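PDB 2PPX: uncharacterized protein Atu1735 from Agrobacterium tumefaciens, which is of unknown function but, as an XRE-family-like helix-turn-helix protein, probably binds DNA and may act as a transcriptional regulator. Local coordinates for residues L44-E48 against L60-E64; A51-I55 against T88-L92. All blocks are in the same frame, centred on the assembly; numbering follows the deposited sequence.

Contact 1. Residues L44-E48 against L60-E64; sequences LTQEE and LRDWE. With SO4 (sulfate ion), chain C.
The chain enters helix 46-53 through extended L44 and T45, and T45 takes the N-cap in a reciprocal capping box: E48 N donates to T45 OG1 (3.1 Å) and T45 N to E48 OE1 (2.9 Å). The first turn of this helix faces helix 57-64, with the CA atoms of Q46 and L60 7.4 Å apart. Q46, pointing toward the partner with chi1 m and chi2 t, uses both ends of its amide: NE2 donates one hydrogen to E64 OE1 at 2.8 Å, while OE1 accepts from R61 NE at 3.0 Å and from a water at 3.0 Å. That water also donates to E47 OE1 (2.7 Å) and accepts from R61 NH2 (2.8 Å), beside the salt bridge of E47 OE1 to R61 NH2 (3.1 Å). R61 NH1 reaches sulfate O3 at 2.9 Å and R61 NH2 sulfate O1 at 3.1 Å; this ion, probably from the crystallisation liquor, is also hydrogen-bonded by R67 of the second subunit. E64 OE2 forms a salt bridge with R39 of helix 34-41. Beneath the polar network, Q46 CG packs on L60 CD2 at 3.7 Å. Such pairing of consecutive helices 46-53 and 57-64 is that of the helix-turn-helix motif.

Contact 2. Residues A51-I55 against T88-L92; sequences ARYHI and TAAAL. With SO4 (sulfate ion), chain G; SO4 (sulfate ion), chain E.
L92 lays its CD1 methyl over the end of helix 46-53, 3.5 Å from R52 O, 3.9 Å from Y53 CA and 3.8 Å from H54 CD2. Its side chain, chi1 m and chi2 t, points toward the R52-H54 backbone, where H54 is the first residue to leave helical angles, with positive phi (57/45°); the CA-CB bond of H54 points toward 88-92. One turn earlier on helix 85-92 lies A89, and the nearest CA pair is R52-A89, 6.0 Å. The small A89 CB touches R52 CG at 3.6 Å and Y53 CE1 at 3.9 Å, and T88 CG2 meets Y53 CE1 at 4.0 Å. No direct hydrogen bond crosses this apolar seam; a water bridges it, donating to R52 O (2.8 Å) and A89 O (2.9 Å). At the periphery R52 NH1 binds one sulfate O2 at 2.9 Å, and H54 ND1 binds O3 of another at 3.2 Å. Y53 OH hydrogen-bonds P85 O, while Y53 also packs on I81 and L92 on Y77, so the C-terminal helix 85-92 closes against helices 46-53 and 72-83, with I80 of the third subunit packing on L92.

How the contacts relate
The two contacts lie 13 Å apart between centres and share helix 46-53, whose first turn serves contact 1 and whose last serves contact 2. Along the chain their segments alternate, 44-48, 51-55, 60-64, 88-92, so the shared helix is tied first to its immediate successor and then to the C-terminal helix. They also touch directly: L44 CD2 packs on R52 NH1 at 3.7 Å, and W63 CZ3 meets I55 CG2 at 3.8 Å. Contact 1 thus lies inside the helix-turn-helix unit, whereas contact 2 joins that unit to helix 85-92, integrating the probable DNA-binding motif into one compact all-helical domain.

Contact 1. Residues L44-E48 against L60-E64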
loop_
_atom_site.group_PDB
_atom_site.type_symbol
_atom_site.label_atom_id
_atom_site.label_comp_id
_atom_site.label_asym_id
_atom_site.label_seq_id
_atom_site.Cartn_x
_atom_site.Cartn_y
_atom_site.Cartn_z
ATOM N N LEU A 44 -1.005 16.480 18.729
ATOM C CA LEU A 44 -0.938 15.059 19.020
ATOM C C LEU A 44 0.466 14.566 18.791
ATOM O O LEU A 44 1.136 14.986 17.845
ATOM C CB LEU A 44 -1.912 14.262 18.138
ATOM C CG LEU A 44 -3.378 14.651 18.391
ATOM C CD1 LEU A 44 -4.274 13.920 17.404
ATOM C CD2 LEU A 44 -3.829 14.416 19.860
ATOM N N THR A 45 0.925 13.674 19.661
ATOM C CA THR A 45 2.182 12.990 19.399
ATOM C C THR A 45 1.978 11.991 18.254
ATOM O O THR A 45 0.839 11.703 17.841
ATOM C CB THR A 45 2.673 12.205 20.641
ATOM O OG1 THR A 45 1.778 11.119 20.873
ATOM C CG2 THR A 45 2.764 13.094 21.903
ATOM N N GLN A 46 3.073 11.448 17.736
ATOM C CA GLN A 46 2.967 10.432 16.684
ATOM C C GLN A 46 2.151 9.222 17.149
ATOM O O GLN A 46 1.295 8.720 16.409
ATOM C CB GLN A 46 4.345 9.996 16.188
ATOM C CG GLN A 46 5.134 11.149 15.461
ATOM C CD GLN A 46 6.482 10.661 14.941
ATOM O OE1 GLN A 46 7.128 9.847 15.583
ATOM N NE2 GLN A 46 6.899 11.140 13.769
ATOM N N GLU A 47 2.400 8.782 18.379
ATOM C CA GLU A 47 1.697 7.662 19.015
ATOM C C GLU A 47 0.197 7.901 19.099
ATOM O O GLU A 47 -0.620 7.043 18.778
ATOM C CB GLU A 47 2.237 7.459 20.446
ATOM C CG GLU A 47 3.648 6.884 20.522
ATOM C CD GLU A 47 4.784 7.873 20.192
ATOM O OE1 GLU A 47 5.927 7.360 20.146
ATOM O OE2 GLU A 47 4.570 9.111 19.987
ATOM N N GLU A 48 -0.156 9.090 19.578
ATOM C CA GLU A 48 -1.556 9.469 19.726
ATOM C C GLU A 48 -2.290 9.530 18.379
ATOM O O GLU A 48 -3.418 9.038 18.251
ATOM C CB GLU A 48 -1.680 10.814 20.449
ATOM C CG GLU A 48 -1.237 10.752 21.908
ATOM C CD GLU A 48 -1.163 12.116 22.577
ATOM O OE1 GLU A 48 -0.873 13.130 21.916
ATOM O OE2 GLU A 48 -1.402 12.173 23.795
ATOM N N LEU A 60 3.377 6.204 9.435
ATOM C CA LEU A 60 3.224 7.611 9.817
ATOM C C LEU A 60 4.624 8.251 9.822
ATOM O O LEU A 60 4.826 9.309 9.232
ATOM C CB LEU A 60 2.558 7.739 11.208
ATOM C CG LEU A 60 2.283 9.157 11.767
ATOM C CD1 LEU A 60 1.137 9.114 12.818
ATOM C CD2 LEU A 60 3.530 9.671 12.446
ATOM N N ARG A 61 5.579 7.594 10.487
ATOM C CA ARG A 61 6.936 8.125 10.585
ATOM C C ARG A 61 7.575 8.215 9.189
ATOM O O ARG A 61 8.232 9.212 8.882
ATOM C CB ARG A 61 7.792 7.279 11.552
ATOM C CG ARG A 61 7.424 7.573 13.023
ATOM C CD ARG A 61 7.974 6.510 13.957
ATOM N NE ARG A 61 7.721 6.906 15.337
ATOM C CZ ARG A 61 7.803 6.090 16.388
ATOM N NH1 ARG A 61 8.110 4.803 16.224
ATOM N NH2 ARG A 61 7.564 6.569 17.607
ATOM N N ASP A 62 7.347 7.199 8.345
ATOM C CA ASP A 62 7.882 7.277 6.976
ATOM C C ASP A 62 7.326 8.500 6.245
ATOM O O ASP A 62 8.077 9.190 5.560
ATOM C CB ASP A 62 7.563 6.045 6.138
ATOM C CG ASP A 62 8.412 4.843 6.482
ATOM O OD1 ASP A 62 9.547 4.986 7.033
ATOM O OD2 ASP A 62 7.952 3.717 6.115
ATOM N N TRP A 63 6.024 8.733 6.352
ATOM C CA TRP A 63 5.406 9.857 5.666
ATOM C C TRP A 63 5.991 11.196 6.183
ATOM O O TRP A 63 6.351 12.085 5.383
ATOM C CB TRP A 63 3.877 9.838 5.778
ATOM C CG TRP A 63 3.194 8.651 5.157
ATOM C CD1 TRP A 63 3.740 7.721 4.289
ATOM C CD2 TRP A 63 1.842 8.240 5.386
ATOM N NE1 TRP A 63 2.796 6.780 3.979
ATOM C CE2 TRP A 63 1.619 7.088 4.604
ATOM C CE3 TRP A 63 0.789 8.765 6.143
ATOM C CZ2 TRP A 63 0.390 6.412 4.592
ATOM C CZ3 TRP A 63 -0.440 8.112 6.112
ATOM C CH2 TRP A 63 -0.616 6.932 5.352
ATOM N N GLU A 64 6.118 11.309 7.509
ATOM C CA GLU A 64 6.616 12.552 8.142
ATOM C C GLU A 64 8.085 12.837 7.823
ATOM O O GLU A 64 8.482 14.010 7.703
ATOM C CB GLU A 64 6.356 12.532 9.653
ATOM C CG GLU A 64 4.871 12.658 9.984
ATOM C CD GLU A 64 4.630 13.022 11.459
ATOM O OE1 GLU A 64 5.617 13.123 12.237
ATOM O OE2 GLU A 64 3.449 13.181 11.833
HETATM S S SO4 C . 8.058 2.681 19.203
HETATM O O1 SO4 C . 8.118 4.125 19.447
HETATM O O2 SO4 C . 6.802 2.142 19.735
HETATM O O3 SO4 C . 8.127 2.388 17.775
HETATM O O4 SO4 C . 9.199 2.032 19.838
HETATM O O HOH W 1 7.088 9.167 18.512
#

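Contact 2. Residues A51-I55 against T88-L92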
loop_
_atom_site.group_PDB
_atom_site.type_symbol
_atom_site.label_atom_id
_atom_site.label_comp_id
_atom_site.label_asym_id
_atom_site.label_seq_id
_atom_site.Cartn_x
_atom_site.Cartn_y
_atom_site.Cartn_z
ATOM N N ALA A 51 -2.796 6.006 16.943
ATOM C CA ALA A 51 -3.878 5.259 17.582
ATOM C C ALA A 51 -5.251 5.883 17.281
ATOM O O ALA A 51 -6.213 5.164 17.019
ATOM C CB ALA A 51 -3.667 5.159 19.114
ATOM N N ARG A 52 -5.343 7.204 17.303
ATOM C CA ARG A 52 -6.629 7.868 17.074
ATOM C C ARG A 52 -7.161 7.659 15.641
ATOM O O ARG A 52 -8.373 7.457 15.434
ATOM C CB ARG A 52 -6.520 9.355 17.392
ATOM C CG ARG A 52 -7.830 10.089 17.373
ATOM C CD ARG A 52 -7.657 11.488 17.937
ATOM N NE ARG A 52 -7.354 11.439 19.367
ATOM C CZ ARG A 52 -7.247 12.509 20.154
ATOM N NH1 ARG A 52 -7.425 13.729 19.667
ATOM N NH2 ARG A 52 -6.955 12.354 21.433
ATOM N N TYR A 53 -6.252 7.674 14.671
ATOM C CA TYR A 53 -6.637 7.623 13.255
ATOM C C TYR A 53 -6.306 6.331 12.511
ATOM O O TYR A 53 -6.501 6.256 11.299
ATOM C CB TYR A 53 -6.101 8.869 12.508
ATOM C CG TYR A 53 -6.717 10.123 13.078
ATOM C CD1 TYR A 53 -8.089 10.377 12.935
ATOM C CD2 TYR A 53 -5.947 11.038 13.802
ATOM C CE1 TYR A 53 -8.674 11.522 13.487
ATOM C CE2 TYR A 53 -6.522 12.212 14.345
ATOM C CZ TYR A 53 -7.893 12.420 14.192
ATOM O OH TYR A 53 -8.502 13.519 14.721
ATOM N N HIS A 54 -5.847 5.315 13.250
ATOM C CA HIS A 54 -5.570 3.975 12.716
ATOM C C HIS A 54 -4.567 3.981 11.566
ATOM O O HIS A 54 -4.769 3.338 10.529
ATOM C CB HIS A 54 -6.869 3.258 12.333
ATOM C CG HIS A 54 -7.848 3.139 13.468
ATOM N ND1 HIS A 54 -8.604 2.013 13.679
ATOM C CD2 HIS A 54 -8.142 3.981 14.485
ATOM C CE1 HIS A 54 -9.355 2.177 14.756
ATOM N NE2 HIS A 54 -9.095 3.364 15.265
ATOM N N ILE A 55 -3.493 4.736 11.749
ATOM C CA ILE A 55 -2.382 4.736 10.786
ATOM C C ILE A 55 -1.180 4.100 11.503
ATOM O O ILE A 55 -0.740 4.603 12.521
ATOM C CB ILE A 55 -2.050 6.136 10.315
ATOM C CG1 ILE A 55 -3.275 6.758 9.577
ATOM C CG2 ILE A 55 -0.789 6.146 9.402
ATOM C CD1 ILE A 55 -3.189 8.235 9.451
ATOM N N THR A 88 -14.031 12.621 12.700
ATOM C CA THR A 88 -13.310 11.461 12.188
ATOM C C THR A 88 -12.897 10.524 13.332
ATOM O O THR A 88 -13.130 9.318 13.264
ATOM C CB THR A 88 -12.098 11.870 11.290
ATOM O OG1 THR A 88 -12.579 12.672 10.206
ATOM C CG2 THR A 88 -11.401 10.643 10.720
ATOM N N ALA A 89 -12.302 11.094 14.376
ATOM C CA ALA A 89 -11.853 10.328 15.528
ATOM C C ALA A 89 -13.030 9.612 16.201
ATOM O O ALA A 89 -12.917 8.444 16.556
ATOM C CB ALA A 89 -11.141 11.242 16.524
ATOM N N ALA A 90 -14.155 10.314 16.344
ATOM C CA ALA A 90 -15.369 9.760 16.973
ATOM C C ALA A 90 -15.965 8.614 16.160
ATOM O O ALA A 90 -16.379 7.590 16.721
ATOM C CB ALA A 90 -16.404 10.859 17.203
ATOM N N ALA A 91 -15.976 8.770 14.838
ATOM C CA ALA A 91 -16.480 7.720 13.936
ATOM C C ALA A 91 -15.695 6.415 14.050
ATOM O O ALA A 91 -16.252 5.330 13.862
ATOM C CB ALA A 91 -16.484 8.215 12.502
ATOM N N LEU A 92 -14.408 6.512 14.360
ATOM C CA LEU A 92 -13.563 5.326 14.493
ATOM C C LEU A 92 -13.678 4.625 15.847
ATOM O O LEU A 92 -13.224 3.481 15.984
ATOM C CB LEU A 92 -12.092 5.659 14.185
ATOM C CG LEU A 92 -11.785 6.130 12.771
ATOM C CD1 LEU A 92 -10.319 6.569 12.660
ATOM C CD2 LEU A 92 -12.101 5.038 11.752
HETATM S S SO4 G . -7.412 15.755 22.722
HETATM O O1 SO4 G . -6.364 15.073 23.489
HETATM O O2 SO4 G . -6.937 16.076 21.378
HETATM O O3 SO4 G . -8.598 14.902 22.639
HETATM O O4 SO4 G . -7.796 16.994 23.394
HETATM S S SO4 E . -8.297 -2.182 12.495
HETATM O O1 SO4 E . -9.089 -1.878 11.295
HETATM O O2 SO4 E . -7.211 -3.096 12.147
HETATM O O3 SO4 E . -7.703 -0.988 13.098
HETATM O O4 SO4 E . -9.190 -2.793 13.473
HETATM O O HOH W 2 -10.450 7.104 17.232
#